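Local coordinates for protein short afifavidin (Afifella pfennigii, PDB 6HDT) that binds biotin and 2-iminobiotin in a strong non-covalent complex, as a dimeric bacterial member of the avidin/streptavidin family, at residues D4-P7 and R8-A11; A75-A79 and T80-N84. One frame throughout, in Å; residues are numbered along the deposited sequence.

Interaction 1. Residues D4-P7 and R8-A11; sequences DMSP and RQSA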
loop_
_atom_site.group_PDB
_atom_site.type_symbol
_atom_site.label_atom_id
_atom_site.label_comp_id
_atom_site.label_asym_id
_atom_site.label_seq_id
_atom_site.Cartn_x
_atom_site.Cartn_y
_atom_site.Cartn_z
ATOM N N ASP A 4 -6.906 -7.552 19.423
ATOM C CA ASP A 4 -7.098 -7.233 18.014
ATOM C C ASP A 4 -8.338 -6.350 17.850
ATOM O O ASP A 4 -9.414 -6.666 18.375
ATOM C CB ASP A 4 -7.269 -8.462 17.111
ATOM C CG ASP A 4 -7.046 -8.123 15.637
ATOM O OD1 ASP A 4 -6.243 -7.197 15.365
ATOM O OD2 ASP A 4 -7.650 -8.762 14.742
ATOM N N MET A 5 -8.175 -5.252 17.112
ATOM C CA MET A 5 -9.289 -4.362 16.786
ATOM C C MET A 5 -10.325 -5.117 15.966
ATOM O O MET A 5 -9.978 -5.741 14.964
ATOM C CB MET A 5 -8.794 -3.153 16.001
ATOM C CG MET A 5 -9.644 -1.930 16.206
ATOM S SD MET A 5 -9.155 -1.005 17.668
ATOM C CE MET A 5 -8.380 0.390 16.854
ATOM N N SER A 6 -11.592 -5.074 16.387
ATOM C CA SER A 6 -12.671 -5.641 15.587
ATOM C C SER A 6 -12.843 -4.876 14.259
ATOM O O SER A 6 -12.493 -3.711 14.145
ATOM C CB SER A 6 -13.989 -5.628 16.347
ATOM O OG SER A 6 -14.685 -4.395 16.194
ATOM N N PRO A 7 -13.379 -5.552 13.228
ATOM C CA PRO A 7 -13.648 -4.833 11.985
ATOM C C PRO A 7 -14.460 -3.549 12.217
ATOM O O PRO A 7 -14.097 -2.488 11.682
ATOM C CB PRO A 7 -14.412 -5.867 11.160
ATOM C CG PRO A 7 -13.868 -7.186 11.639
ATOM C CD PRO A 7 -13.647 -7.000 13.111
ATOM N N ARG A 8 -15.499 -3.613 13.056
ATOM C CA ARG A 8 -16.327 -2.429 13.323
ATOM C C ARG A 8 -15.548 -1.328 14.087
ATOM O O ARG A 8 -15.654 -0.155 13.772
ATOM C CB ARG A 8 -17.626 -2.821 14.037
ATOM C CG ARG A 8 -18.139 -1.769 15.023
ATOM C CD ARG A 8 -19.648 -1.804 15.189
ATOM N NE ARG A 8 -20.243 -1.275 13.975
ATOM C CZ ARG A 8 -20.890 -1.997 13.066
ATOM N NH1 ARG A 8 -21.107 -3.304 13.251
ATOM N NH2 ARG A 8 -21.343 -1.394 11.967
ATOM N N GLN A 9 -14.742 -1.722 15.064
ATOM C CA GLN A 9 -13.894 -0.776 15.787
ATOM C C GLN A 9 -12.883 -0.116 14.844
ATOM O O GLN A 9 -12.613 1.063 14.947
ATOM C CB GLN A 9 -13.171 -1.476 16.935
ATOM C CG GLN A 9 -14.064 -1.799 18.126
ATOM C CD GLN A 9 -13.361 -2.719 19.122
ATOM O OE1 GLN A 9 -12.488 -3.521 18.755
ATOM N NE2 GLN A 9 -13.746 -2.618 20.383
ATOM N N SER A 10 -12.317 -0.892 13.911
ATOM C CA SER A 10 -11.392 -0.315 12.953
ATOM C C SER A 10 -12.062 0.731 11.995
ATOM O O SER A 10 -11.473 1.789 11.657
ATOM C CB SER A 10 -10.695 -1.457 12.183
ATOM O OG SER A 10 -9.816 -0.921 11.263
ATOM N N ALA A 11 -13.291 0.436 11.565
ATOM C CA ALA A 11 -14.044 1.327 10.720
ATOM C C ALA A 11 -14.403 2.587 11.466
ATOM O O ALA A 11 -14.323 3.665 10.908
ATOM C CB ALA A 11 -15.315 0.658 10.231
#
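A capping box between S6 and Q9 starts the N-terminal helix, residues 7-14. S6 holds the N-cap position: its OG, lying between its own backbone N and carbonyl carbon (chi1 86°), accepts a nearly straight hydrogen bond from the backbone N of Q9, 2.9 Å long. A short side chain ending in an acceptor suits this place, because the first turn of a helix has N-H groups with no carbonyl before them. Q9 returns the bond through its side chain. Its CG sits beside its own backbone N (chi1 -74°), and beyond it the chain runs extended back to S6, where OE1 accepts from the backbone N-H of S6, N to OE1 3.0 Å, the donor tilted 16° from the carbonyl plane of the amide. P7, whose ring already fixes a helical phi and whose nitrogen has no hydrogen to offer, fits the first turn. Regular helical bonding begins here, S10 N giving to S6 O at 2.8 Å and A11 N to P7 O at 3.0 Å. Beside this turn M5 lays its CG across CB of Q9, 3.6 Å apart, the side chains meeting at a slant; M5 also reaches W66, while S10 and A11 pack on F35 of the barrel.

Interaction 2. Residues A75-A79 and T80-N84; sequences AWDNA and TANCN. With BTN (biotin), chain E.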
loop_
_atom_site.group_PDB
_atom_site.type_symbol
_atom_site.label_atom_id
_atom_site.label_comp_id
_atom_site.label_asym_id
_atom_site.label_seq_id
_atom_site.Cartn_x
_atom_site.Cartn_y
_atom_site.Cartn_z
ATOM N N ALA A 75 -3.161 -3.742 -7.891
ATOM C CA ALA A 75 -2.403 -4.242 -9.032
ATOM C C ALA A 75 -3.332 -4.284 -10.263
ATOM O O ALA A 75 -4.417 -4.888 -10.200
ATOM C CB ALA A 75 -1.893 -5.621 -8.701
ATOM N N TRP A 76 -2.931 -3.654 -11.374
ATOM C CA TRP A 76 -3.859 -3.449 -12.495
ATOM C C TRP A 76 -3.915 -4.668 -13.414
ATOM O O TRP A 76 -3.521 -4.598 -14.571
ATOM C CB TRP A 76 -3.536 -2.144 -13.232
ATOM C CG TRP A 76 -3.683 -0.972 -12.299
ATOM C CD1 TRP A 76 -2.698 -0.290 -11.683
ATOM C CD2 TRP A 76 -4.919 -0.405 -11.839
ATOM N NE1 TRP A 76 -3.241 0.703 -10.827
ATOM C CE2 TRP A 76 -4.599 0.657 -10.949
ATOM C CE3 TRP A 76 -6.264 -0.641 -12.152
ATOM C CZ2 TRP A 76 -5.578 1.422 -10.330
ATOM C CZ3 TRP A 76 -7.229 0.115 -11.513
ATOM C CH2 TRP A 76 -6.874 1.149 -10.649
ATOM N N ASP A 77 -4.429 -5.778 -12.870
ATOM C CA ASP A 77 -4.762 -6.952 -13.645
ATOM C C ASP A 77 -6.057 -7.563 -13.104
ATOM O O ASP A 77 -6.260 -7.663 -11.897
ATOM C CB ASP A 77 -3.633 -7.963 -13.599
ATOM C CG ASP A 77 -3.942 -9.203 -14.412
ATOM O OD1 ASP A 77 -3.978 -9.106 -15.668
ATOM O OD2 ASP A 77 -4.167 -10.268 -13.797
ATOM N N ASN A 78 -6.975 -7.841 -14.010
ATOM C CA ASN A 78 -8.180 -8.597 -13.721
ATOM C C ASN A 78 -8.545 -9.424 -14.962
ATOM O O ASN A 78 -7.749 -9.486 -15.901
ATOM C CB ASN A 78 -9.324 -7.687 -13.175
ATOM C CG ASN A 78 -9.883 -6.713 -14.188
ATOM O OD1 ASN A 78 -9.588 -6.773 -15.397
ATOM N ND2 ASN A 78 -10.746 -5.800 -13.695
ATOM N N ALA A 79 -9.714 -10.065 -14.967
ATOM C CA ALA A 79 -10.109 -10.912 -16.111
ATOM C C ALA A 79 -10.329 -10.141 -17.445
ATOM O O ALA A 79 -10.278 -10.722 -18.544
ATOM C CB ALA A 79 -11.348 -11.708 -15.747
ATOM N N THR A 80 -10.529 -8.835 -17.333
ATOM C CA THR A 80 -10.920 -7.949 -18.416
ATOM C C THR A 80 -9.716 -7.276 -19.085
ATOM O O THR A 80 -9.593 -7.304 -20.313
ATOM C CB THR A 80 -11.875 -6.865 -17.862
ATOM O OG1 THR A 80 -13.080 -7.514 -17.447
ATOM C CG2 THR A 80 -12.216 -5.842 -18.905
ATOM N N ALA A 81 -8.844 -6.683 -18.277
ATOM C CA ALA A 81 -7.695 -5.924 -18.777
ATOM C C ALA A 81 -6.521 -5.846 -17.816
ATOM O O ALA A 81 -6.666 -5.847 -16.605
ATOM C CB ALA A 81 -8.115 -4.513 -19.159
ATOM N N ASN A 82 -5.361 -5.672 -18.419
ATOM C CA ASN A 82 -4.099 -5.570 -17.726
ATOM C C ASN A 82 -3.397 -4.316 -18.208
ATOM O O ASN A 82 -3.306 -4.046 -19.425
ATOM C CB ASN A 82 -3.234 -6.797 -18.023
ATOM C CG ASN A 82 -1.922 -6.813 -17.233
ATOM O OD1 ASN A 82 -1.786 -7.509 -16.232
ATOM N ND2 ASN A 82 -0.948 -6.077 -17.707
ATOM N N CYS A 83 -2.869 -3.567 -17.251
ATOM C CA CYS A 83 -2.074 -2.377 -17.548
ATOM C C CYS A 83 -0.593 -2.470 -17.096
ATOM O O CYS A 83 0.155 -1.504 -17.226
ATOM C CB CYS A 83 -2.781 -1.154 -16.951
ATOM S SG CYS A 83 -4.321 -0.815 -17.816
ATOM N N ASN A 84 -0.186 -3.613 -16.533
ATOM C CA ASN A 84 1.218 -3.865 -16.166
ATOM C C ASN A 84 1.774 -2.779 -15.246
ATOM O O ASN A 84 2.751 -2.101 -15.540
ATOM C CB ASN A 84 2.072 -4.023 -17.423
ATOM C CG ASN A 84 3.450 -4.538 -17.113
ATOM O OD1 ASN A 84 3.640 -5.250 -16.140
ATOM N ND2 ASN A 84 4.427 -4.185 -17.951
HETATM C C11 BTN E . -2.725 2.233 -15.541
HETATM O O11 BTN E . -1.544 1.836 -15.516
HETATM O O12 BTN E . -3.101 3.149 -16.310
HETATM C C10 BTN E . -3.702 1.572 -14.583
HETATM C C9 BTN E . -4.785 2.526 -14.085
HETATM C C8 BTN E . -4.233 3.587 -13.128
HETATM C C7 BTN E . -5.268 4.618 -12.686
HETATM C C2 BTN E . -4.621 5.613 -11.728
HETATM S S1 BTN E . -4.321 5.000 -10.080
HETATM C C6 BTN E . -4.048 6.635 -9.461
HETATM C C5 BTN E . -5.052 7.511 -10.188
HETATM N N1 BTN E . -6.308 7.602 -9.497
HETATM C C3 BTN E . -7.354 7.066 -10.123
HETATM O O3 BTN E . -8.518 7.082 -9.687
HETATM N N2 BTN E . -6.910 6.531 -11.290
HETATM C C4 BTN E . -5.503 6.838 -11.492
#
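Backbone hydrogen bonding and biotin packing meet at W76 and C83, near the turn end of the hairpin of strands 69-77 and 82-96. C83 N gives a straight bond to W76 O, 2.9 Å, and the same oxygen receives a CA-H contact from N82. Further toward the turn, N78 N reaches A81 O in a longer bond of 3.3 Å.

The turn itself is closed by a side chain. With its CG set between its own N and carbonyl carbon (chi1 68°), N78 swings its amide over the following residues, and OD1 accepts from both T80 N and A81 N, each at 3.0 Å. The A81 bond is almost in line with the C=O, whereas T80 approaches from above the amide plane, 50° out of it. Asparagine suits the place because its ND2 can donate at the same time, here to P58 O and T57 OG1, which ties the hairpin turn to the start of strand 58-66 and the loop just before it.

Apolar and aromatic contacts fall on the pocket side. In this eight-stranded avidin barrel W76 offers one indole face to the valeryl chain of biotin: C10 lies 3.4 Å from CG, and C9 sits above the ring centre. Flat and broad, tryptophan can cover several methylenes at once; its rotation is held by NE1 bonding to T87 OG1 and by Y59, packed edge-to-face. CB of W76 also meets CB of C83 at 3.9 Å, and C83 CB in turn comes 3.5 Å from the carboxylate oxygen O11 of biotin. A small cysteine, its sulfur tied up in a disulfide to C54, fits beside the ligand tail, and that disulfide joins this strand to the loop before strand 58-66.

In the fold
Interaction 1 comes first along the chain and closes before interaction 2 opens; their centres are about 31 Å apart, their nearest atoms about 20 Å, and they lie on opposite sides of the chain's centre. The first belongs to the short helix 7-14, which precedes the eight antiparallel strands and packs on strands 30-35 and 58-66, away from biotin. The second belongs to the hairpin of strands 69-77 and 82-96, where two residues contribute to the ligand pocket and several side chains pack on W66 of the second subunit. Strand 58-66 neighbours strand 69-77 in the barrel, so the same sheet carries the helix and the biotin-binding hairpin.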